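Local structure of putative sarcosine dimethylglycine methyltransferase (Galdieria sulphuraria, 2O57) at residues Asp33-Phe37 with His38-Gly42; Lys119-Glu122 with Glu123-Gln127; Lys166-Val169 with Phe170-Ala174. The protein probably transfers methyl groups from S-adenosylmethionine to sarcosine and dimethylglycine. All coordinates share one frame; numbering follows the deposited sequence.

Interaction 1 of 3, residues Asp33-Phe37 with His38-Gly42; sequences DRFYF and HVWGG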
loop_
_atom_site.group_PDB
_atom_site.type_symbol
_atom_site.label_atom_id
_atom_site.label_comp_id
_atom_site.label_asym_id
_atom_site.label_seq_id
_atom_site.Cartn_x
_atom_site.Cartn_y
_atom_site.Cartn_z
ATOM N N ASP A 33 -0.623 -27.045 -5.896
ATOM C CA ASP A 33 -0.768 -27.213 -4.456
ATOM C C ASP A 33 0.142 -28.295 -3.833
ATOM O O ASP A 33 0.673 -28.092 -2.738
ATOM C CB ASP A 33 -2.220 -27.412 -4.010
ATOM C CG ASP A 33 -2.382 -27.182 -2.515
ATOM O OD1 ASP A 33 -2.047 -26.057 -2.011
ATOM O OD2 ASP A 33 -2.854 -28.112 -1.836
ATOM N N ARG A 34 0.337 -29.424 -4.525
ATOM C CA ARG A 34 1.280 -30.445 -4.072
ATOM C C ARG A 34 2.700 -29.855 -3.905
ATOM O O ARG A 34 3.414 -30.210 -2.943
ATOM C CB ARG A 34 1.349 -31.621 -5.050
ATOM C CG ARG A 34 0.066 -32.488 -5.092
ATOM C CD ARG A 34 0.278 -33.655 -6.049
ATOM N NE ARG A 34 -0.854 -34.591 -6.069
ATOM C CZ ARG A 34 -0.890 -35.679 -6.835
ATOM N NH1 ARG A 34 0.128 -35.969 -7.668
ATOM N NH2 ARG A 34 -1.926 -36.477 -6.774
ATOM N N PHE A 35 3.104 -29.018 -4.863
ATOM C CA PHE A 35 4.384 -28.327 -4.798
ATOM C C PHE A 35 4.447 -27.394 -3.597
ATOM O O PHE A 35 5.363 -27.483 -2.819
ATOM C CB PHE A 35 4.736 -27.567 -6.088
ATOM C CG PHE A 35 5.901 -26.592 -5.908
ATOM C CD1 PHE A 35 7.224 -27.068 -5.798
ATOM C CD2 PHE A 35 5.680 -25.218 -5.859
ATOM C CE1 PHE A 35 8.304 -26.174 -5.626
ATOM C CE2 PHE A 35 6.730 -24.313 -5.682
ATOM C CZ PHE A 35 8.048 -24.790 -5.557
ATOM N N TYR A 36 3.474 -26.498 -3.444
ATOM C CA TYR A 36 3.512 -25.565 -2.302
ATOM C C TYR A 36 3.410 -26.294 -0.959
ATOM O O TYR A 36 4.128 -25.987 0.016
ATOM C CB TYR A 36 2.363 -24.594 -2.410
ATOM C CG TYR A 36 2.608 -23.435 -3.345
ATOM C CD1 TYR A 36 3.391 -22.339 -2.942
ATOM C CD2 TYR A 36 2.084 -23.445 -4.643
ATOM C CE1 TYR A 36 3.591 -21.248 -3.795
ATOM C CE2 TYR A 36 2.296 -22.368 -5.512
ATOM C CZ TYR A 36 3.039 -21.274 -5.069
ATOM O OH TYR A 36 3.235 -20.205 -5.915
ATOM N N PHE A 37 2.508 -27.261 -0.891
ATOM C CA PHE A 37 2.417 -28.054 0.321
ATOM C C PHE A 37 3.729 -28.788 0.616
ATOM O O PHE A 37 4.121 -28.913 1.753
ATOM C CB PHE A 37 1.209 -29.030 0.250
ATOM C CG PHE A 37 0.961 -29.773 1.520
ATOM C CD1 PHE A 37 0.301 -29.161 2.583
ATOM C CD2 PHE A 37 1.416 -31.080 1.669
ATOM C CE1 PHE A 37 0.065 -29.875 3.796
ATOM C CE2 PHE A 37 1.197 -31.790 2.849
ATOM C CZ PHE A 37 0.523 -31.182 3.924
ATOM N N HIS A 38 4.408 -29.290 -0.406
ATOM C CA HIS A 38 5.637 -30.085 -0.183
ATOM C C HIS A 38 6.677 -29.223 0.534
ATOM O O HIS A 38 7.376 -29.695 1.403
ATOM C CB HIS A 38 6.205 -30.577 -1.504
ATOM C CG HIS A 38 7.556 -31.242 -1.393
ATOM N ND1 HIS A 38 7.727 -32.503 -0.854
ATOM C CD2 HIS A 38 8.797 -30.814 -1.744
ATOM C CE1 HIS A 38 9.008 -32.830 -0.894
ATOM N NE2 HIS A 38 9.679 -31.820 -1.421
ATOM N N VAL A 39 6.770 -27.957 0.148
ATOM C CA VAL A 39 7.836 -27.100 0.686
ATOM C C VAL A 39 7.400 -26.412 1.973
ATOM O O VAL A 39 8.145 -26.377 2.948
ATOM C CB VAL A 39 8.366 -26.085 -0.392
ATOM C CG1 VAL A 39 9.515 -25.201 0.169
ATOM C CG2 VAL A 39 8.816 -26.829 -1.698
ATOM N N TRP A 40 6.179 -25.897 1.990
ATOM C CA TRP A 40 5.712 -25.019 3.071
ATOM C C TRP A 40 4.553 -25.598 3.909
ATOM O O TRP A 40 4.032 -24.923 4.820
ATOM C CB TRP A 40 5.327 -23.649 2.487
ATOM C CG TRP A 40 6.538 -22.945 1.872
ATOM C CD1 TRP A 40 7.571 -22.359 2.540
ATOM C CD2 TRP A 40 6.819 -22.791 0.478
ATOM N NE1 TRP A 40 8.493 -21.850 1.649
ATOM C CE2 TRP A 40 8.045 -22.091 0.373
ATOM C CE3 TRP A 40 6.138 -23.160 -0.702
ATOM C CZ2 TRP A 40 8.612 -21.766 -0.865
ATOM C CZ3 TRP A 40 6.720 -22.843 -1.949
ATOM C CH2 TRP A 40 7.929 -22.143 -2.016
ATOM N N GLY A 41 4.147 -26.848 3.610
ATOM C CA GLY A 41 3.161 -27.543 4.454
ATOM C C GLY A 41 1.849 -26.771 4.582
ATOM O O GLY A 41 1.359 -26.122 3.634
ATOM N N GLY A 42 1.258 -26.841 5.755
ATOM C CA GLY A 42 -0.064 -26.283 5.948
ATOM C C GLY A 42 -0.073 -24.842 6.361
ATOM O O GLY A 42 -1.121 -24.314 6.729
HETATM O O HOH W 1 1.874 -24.240 1.867
#
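F35, Y36 and W40 form an aromatic cluster on the last turns of helix 27-40, which ends at a glycine: G41 is the first residue to leave helical geometry, and its phi is positive. Among the aromatic contacts, the F35-W40 pair is an offset edge-to-face stack. The edge of the six-membered ring of W40 is directed at the face of F35, with centroids 5.9 Å apart and planes at 90°. Y36 meets the same indole ring rim to rim instead; its CD1 lies 3.5 Å from W40 CZ3, and the planes are inclined by 38°, so neither ring covers the other. In both Y36 and W40 the CG stands opposite the carbonyl carbon, and this shared first torsion puts the two rings on the same flank of the helix, where their rims meet at CD1 and CZ3. Apolar packing adds F35 CE1 against V39 CG2 at 4.0 Å, the two side chains running alongside each other.

The backbone bonds follow the helix to its end. W40 N to Y36 O is short and fairly straight, whereas V39 N makes only weak bonds, to F35 O and Y36 O. G41 N still reaches F37 O at 2.8 Å, and a water donates to G41 O at 2.6 Å and, weakly, to Y36 O.

Outward, F35 and V39 pack on helix 235-251, and Y36 touches V245 there. The polar end of H38 is bonded through NE2 to E255, and R34 NH1 to the carbonyl oxygen of F259.

A CH-pi contact completes the terminus: F37 CG is trans to its own backbone N, and G41 CA lies over the ring face, 4.2 Å from the F37 ring centroid and 27° off the normal.

Interaction 2 of 3, residues Lys119-Glu122 with Glu123-Gln127; sequences KRNE and EYNNQ
N121 and N125 meet one turn apart on helix 115-128, the crossover helix of the beta-alpha-beta unit that links strands 107-112 and 134-138 in this Rossmann-like domain. Their side-chain bond is weak: N125 ND2 to N121 OD1 measures 3.0 Å, but the N-H...O angle is only 127° and the amide planes are turned 70° from each other. Different first torsions bring the amides together, N121 having CG opposite its backbone N (chi1 -167°) and N125 having CG opposite its carbonyl carbon.

Y124 lies along the preceding turn. Its CD2 comes to 3.1 Å from R120 O, the same oxygen that accepts an almost straight bond from Y124 N, while CE2 rests 4.0 Å from R120 CB. E123 extends past the K119 and R120 carbonyls, and OE1 stops beside R120 CA and CG. The charges do not touch, with R120 NE and E123 OE1 5.5 Å apart; a water lies between them, in the guanidinium plane, accepting from R120 NE at 3.0 Å and donating weakly to E123 OE1. A second water donates to E122 O and, weakly, to N126 OD1.

Farther out, R98 NH1 bonds N125 OD1 and, more weakly, N121 OD1. N121 and N125 both pack on V136 of strand 134-138, the outermost strand on that side of the sheet within this chain. The R120 guanidinium makes a cation-pi contact with F37.

The two buried amides thus share R98, which links helix 115-128 to helix 95-104. Two weak acceptor bonds at N121 OD1, with ND2 also bonded elsewhere, are consistent with this amide orientation, while the water-mediated R120-E123 attraction should be modest.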
loop_
_atom_site.group_PDB
_atom_site.type_symbol
_atom_site.label_atom_id
_atom_site.label_comp_id
_atom_site.label_asym_id
_atom_site.label_seq_id
_atom_site.Cartn_x
_atom_site.Cartn_y
_atom_site.Cartn_z
ATOM N N LYS A 119 -10.241 -30.516 4.932
ATOM C CA LYS A 119 -10.033 -31.577 5.913
ATOM C C LYS A 119 -8.706 -31.395 6.663
ATOM O O LYS A 119 -8.661 -31.536 7.904
ATOM C CB LYS A 119 -10.143 -32.955 5.272
ATOM C CG LYS A 119 -11.551 -33.273 4.742
ATOM C CD LYS A 119 -12.629 -33.307 5.873
ATOM C CE LYS A 119 -13.794 -34.248 5.548
ATOM N NZ LYS A 119 -14.778 -33.790 4.487
ATOM N N ARG A 120 -7.634 -31.056 5.936
ATOM C CA ARG A 120 -6.325 -30.801 6.588
ATOM C C ARG A 120 -6.369 -29.625 7.519
ATOM O O ARG A 120 -5.770 -29.678 8.583
ATOM C CB ARG A 120 -5.186 -30.593 5.575
ATOM C CG ARG A 120 -4.803 -31.834 4.921
ATOM C CD ARG A 120 -3.505 -31.737 4.200
ATOM N NE ARG A 120 -3.501 -32.817 3.240
ATOM C CZ ARG A 120 -2.937 -32.776 2.041
ATOM N NH1 ARG A 120 -2.307 -31.687 1.624
ATOM N NH2 ARG A 120 -3.034 -33.839 1.251
ATOM N N ASN A 121 -7.010 -28.529 7.070
ATOM C CA ASN A 121 -7.293 -27.344 7.886
ATOM C C ASN A 121 -7.917 -27.725 9.262
ATOM O O ASN A 121 -7.373 -27.379 10.316
ATOM C CB ASN A 121 -8.204 -26.382 7.089
ATOM C CG ASN A 121 -8.298 -24.994 7.720
ATOM O OD1 ASN A 121 -7.798 -24.775 8.841
ATOM N ND2 ASN A 121 -8.989 -24.055 7.029
ATOM N N GLU A 122 -9.026 -28.461 9.243
ATOM C CA GLU A 122 -9.668 -28.921 10.492
ATOM C C GLU A 122 -8.666 -29.720 11.356
ATOM O O GLU A 122 -8.630 -29.542 12.559
ATOM C CB GLU A 122 -10.917 -29.775 10.210
ATOM C CG GLU A 122 -12.055 -29.020 9.534
ATOM C CD GLU A 122 -13.274 -29.900 9.231
ATOM O OE1 GLU A 122 -13.136 -30.963 8.588
ATOM O OE2 GLU A 122 -14.375 -29.506 9.631
ATOM N N GLU A 123 -7.878 -30.588 10.721
ATOM C CA GLU A 123 -6.900 -31.433 11.437
ATOM C C GLU A 123 -5.885 -30.546 12.158
ATOM O O GLU A 123 -5.641 -30.733 13.371
ATOM C CB GLU A 123 -6.179 -32.417 10.493
ATOM C CG GLU A 123 -7.061 -33.593 10.021
ATOM C CD GLU A 123 -6.496 -34.440 8.825
ATOM O OE1 GLU A 123 -5.434 -34.090 8.252
ATOM O OE2 GLU A 123 -7.158 -35.452 8.450
ATOM N N TYR A 124 -5.318 -29.576 11.424
ATOM C CA TYR A 124 -4.383 -28.586 12.007
ATOM C C TYR A 124 -4.995 -27.803 13.153
ATOM O O TYR A 124 -4.333 -27.580 14.158
ATOM C CB TYR A 124 -3.852 -27.578 10.973
ATOM C CG TYR A 124 -3.012 -28.177 9.885
ATOM C CD1 TYR A 124 -1.975 -29.057 10.185
ATOM C CD2 TYR A 124 -3.275 -27.887 8.549
ATOM C CE1 TYR A 124 -1.203 -29.630 9.178
ATOM C CE2 TYR A 124 -2.520 -28.433 7.544
ATOM C CZ TYR A 124 -1.495 -29.305 7.848
ATOM O OH TYR A 124 -0.773 -29.873 6.833
ATOM N N ASN A 125 -6.243 -27.375 13.001
ATOM C CA ASN A 125 -6.911 -26.633 14.069
ATOM C C ASN A 125 -7.142 -27.474 15.311
ATOM O O ASN A 125 -7.018 -26.988 16.434
ATOM C CB ASN A 125 -8.235 -26.044 13.575
ATOM C CG ASN A 125 -8.042 -25.094 12.364
ATOM O OD1 ASN A 125 -6.987 -24.487 12.203
ATOM N ND2 ASN A 125 -9.065 -24.987 11.518
ATOM N N ASN A 126 -7.508 -28.731 15.097
ATOM C CA ASN A 126 -7.646 -29.685 16.191
ATOM C C ASN A 126 -6.310 -29.891 16.920
ATOM O O ASN A 126 -6.271 -29.781 18.133
ATOM C CB ASN A 126 -8.220 -31.007 15.682
ATOM C CG ASN A 126 -9.724 -30.930 15.409
ATOM O OD1 ASN A 126 -10.465 -30.173 16.056
ATOM N ND2 ASN A 126 -10.190 -31.754 14.461
ATOM N N GLN A 127 -5.222 -30.150 16.182
ATOM C CA GLN A 127 -3.879 -30.314 16.798
ATOM C C GLN A 127 -3.438 -29.023 17.528
ATOM O O GLN A 127 -2.797 -29.078 18.588
ATOM C CB GLN A 127 -2.819 -30.630 15.743
ATOM C CG GLN A 127 -2.787 -32.068 15.214
ATOM C CD GLN A 127 -1.638 -32.301 14.214
ATOM O OE1 GLN A 127 -0.583 -31.642 14.285
ATOM N NE2 GLN A 127 -1.846 -33.244 13.269
HETATM O O HOH W 2 -4.449 -35.008 5.120
HETATM O O HOH W 3 -11.238 -28.491 13.801
#

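Interaction 3 of 3, residues Lys166-Val169 with Phe170-Ala174; sequences KLKV and FQECA
K168 reaches toward both Q171 and E172, forming an i to i+4 lysine-glutamate pair on helix 166-176, which packs on strand 181-190 of the methyltransferase domain. From CB the chain sets out with CG trans to the backbone N (chi1 -174°), then bends at chi2 (56°), which carries CD to 3.5 Å from Q171 OE1; the two side chains cross there at about a right angle. Beyond the bend the chain is extended. CE comes to 4.1 Å from E172 CG, and NZ ends 3.7 Å from E172 OE2, a long salt bridge. One water accepts from K168 NZ at 2.9 Å and appears to donate to E172 OE2, though that second distance is short. A further water lies implausibly close to Q171 OE1, so a bridge from there to K168 NZ is doubtful.

On the neighbouring flank L167 CG packs 4.0 Å from Q171 NE2. The buried side of the helix instead carries V169 and F170. F170 CD2 lies 3.3 Å from K166 O, which is at the ring edge near its plane, and the ring makes edge-to-face contacts with F160 and Y217. F170 and C173 rest on M183 of strand 181-190.

E172 OE1 is bonded to R175 and to the backbone N of I144. Both would favour the charged form of this buried carboxylate, and K168 adds a longer attraction.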
loop_
_atom_site.group_PDB
_atom_site.type_symbol
_atom_site.label_atom_id
_atom_site.label_comp_id
_atom_site.label_asym_id
_atom_site.label_seq_id
_atom_site.Cartn_x
_atom_site.Cartn_y
_atom_site.Cartn_z
ATOM N N LYS A 166 -17.050 -11.620 -10.685
ATOM C CA LYS A 166 -16.538 -10.697 -9.658
ATOM C C LYS A 166 -17.633 -9.841 -9.037
ATOM O O LYS A 166 -17.563 -9.555 -7.845
ATOM C CB LYS A 166 -15.410 -9.809 -10.208
ATOM C CG LYS A 166 -14.194 -10.540 -10.822
ATOM C CD LYS A 166 -13.160 -10.965 -9.802
ATOM C CE LYS A 166 -11.820 -11.338 -10.479
ATOM N NZ LYS A 166 -11.950 -12.562 -11.312
ATOM N N LEU A 167 -18.635 -9.419 -9.821
ATOM C CA LEU A 167 -19.745 -8.656 -9.242
ATOM C C LEU A 167 -20.453 -9.492 -8.161
ATOM O O LEU A 167 -20.732 -9.010 -7.088
ATOM C CB LEU A 167 -20.761 -8.156 -10.286
ATOM C CG LEU A 167 -21.983 -7.383 -9.725
ATOM C CD1 LEU A 167 -21.574 -6.161 -8.857
ATOM C CD2 LEU A 167 -23.072 -7.003 -10.791
ATOM N N LYS A 168 -20.796 -10.733 -8.472
ATOM C CA LYS A 168 -21.443 -11.592 -7.477
ATOM C C LYS A 168 -20.599 -11.812 -6.200
ATOM O O LYS A 168 -21.148 -11.782 -5.097
ATOM C CB LYS A 168 -21.871 -12.922 -8.121
ATOM C CG LYS A 168 -22.690 -13.836 -7.217
ATOM C CD LYS A 168 -23.949 -13.150 -6.671
ATOM C CE LYS A 168 -24.785 -14.188 -5.907
ATOM N NZ LYS A 168 -25.943 -13.544 -5.267
ATOM N N VAL A 169 -19.275 -11.978 -6.361
ATOM C CA VAL A 169 -18.313 -12.034 -5.230
ATOM C C VAL A 169 -18.479 -10.816 -4.326
ATOM O O VAL A 169 -18.715 -10.944 -3.128
ATOM C CB VAL A 169 -16.839 -12.113 -5.721
ATOM C CG1 VAL A 169 -15.849 -12.130 -4.532
ATOM C CG2 VAL A 169 -16.642 -13.357 -6.609
ATOM N N PHE A 170 -18.396 -9.636 -4.907
ATOM C CA PHE A 170 -18.534 -8.420 -4.109
ATOM C C PHE A 170 -19.948 -8.262 -3.519
ATOM O O PHE A 170 -20.083 -7.770 -2.420
ATOM C CB PHE A 170 -18.087 -7.177 -4.911
ATOM C CG PHE A 170 -16.592 -6.985 -4.920
ATOM C CD1 PHE A 170 -15.938 -6.365 -3.827
ATOM C CD2 PHE A 170 -15.839 -7.390 -6.016
ATOM C CE1 PHE A 170 -14.542 -6.216 -3.820
ATOM C CE2 PHE A 170 -14.460 -7.216 -6.048
ATOM C CZ PHE A 170 -13.794 -6.634 -4.940
ATOM N N GLN A 171 -20.991 -8.721 -4.225
ATOM C CA GLN A 171 -22.355 -8.656 -3.674
ATOM C C GLN A 171 -22.458 -9.542 -2.403
ATOM O O GLN A 171 -23.113 -9.167 -1.420
ATOM C CB GLN A 171 -23.403 -9.089 -4.719
ATOM C CG GLN A 171 -23.665 -8.021 -5.792
ATOM C CD GLN A 171 -24.549 -8.511 -6.905
ATOM O OE1 GLN A 171 -24.581 -9.701 -7.204
ATOM N NE2 GLN A 171 -25.273 -7.598 -7.535
ATOM N N GLU A 172 -21.898 -10.745 -2.482
ATOM C CA GLU A 172 -21.886 -11.671 -1.345
ATOM C C GLU A 172 -21.058 -11.123 -0.195
ATOM O O GLU A 172 -21.461 -11.241 0.950
ATOM C CB GLU A 172 -21.372 -13.061 -1.749
ATOM C CG GLU A 172 -22.393 -13.888 -2.560
ATOM C CD GLU A 172 -23.584 -14.215 -1.691
ATOM O OE1 GLU A 172 -23.503 -15.176 -0.899
ATOM O OE2 GLU A 172 -24.594 -13.499 -1.769
ATOM N N CYS A 173 -19.891 -10.545 -0.506
ATOM C CA CYS A 173 -19.055 -9.926 0.543
ATOM C C CYS A 173 -19.845 -8.853 1.306
ATOM O O CYS A 173 -19.858 -8.849 2.554
ATOM C CB CYS A 173 -17.745 -9.364 -0.009
ATOM S SG CYS A 173 -16.548 -10.653 -0.545
ATOM N N ALA A 174 -20.504 -7.958 0.565
ATOM C CA ALA A 174 -21.271 -6.911 1.191
ATOM C C ALA A 174 -22.449 -7.466 1.993
ATOM O O ALA A 174 -22.675 -7.037 3.119
ATOM C CB ALA A 174 -21.713 -5.842 0.180
HETATM O O HOH W 4 -25.726 -11.669 -3.011
HETATM O O HOH W 5 -26.214 -11.025 -5.966
#

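Overall arrangement
Interactions 1 and 2 adjoin, their centres about 15 Å apart. F37 CE1 lies 3.2 Å from Y124 OH, G42 CA lies 3.6 Å from Y124 CE2, and F37 CZ lies 3.7 Å from R120 NH1, so the end of helix 27-40 packs against helix 115-128. Y93, in a glycine-rich segment consistent with a Rossmann-type cofactor loop, touches both F37 and R120. Interaction 3 is separate: its centre is about 30 Å from that of interaction 1, on the opposite side of the chain's centre, and about 28 Å from that of interaction 2, with nearest atoms about 17 Å apart. Interactions 2 and 3 both lie in the methyltransferase domain, on helices packed against different strands.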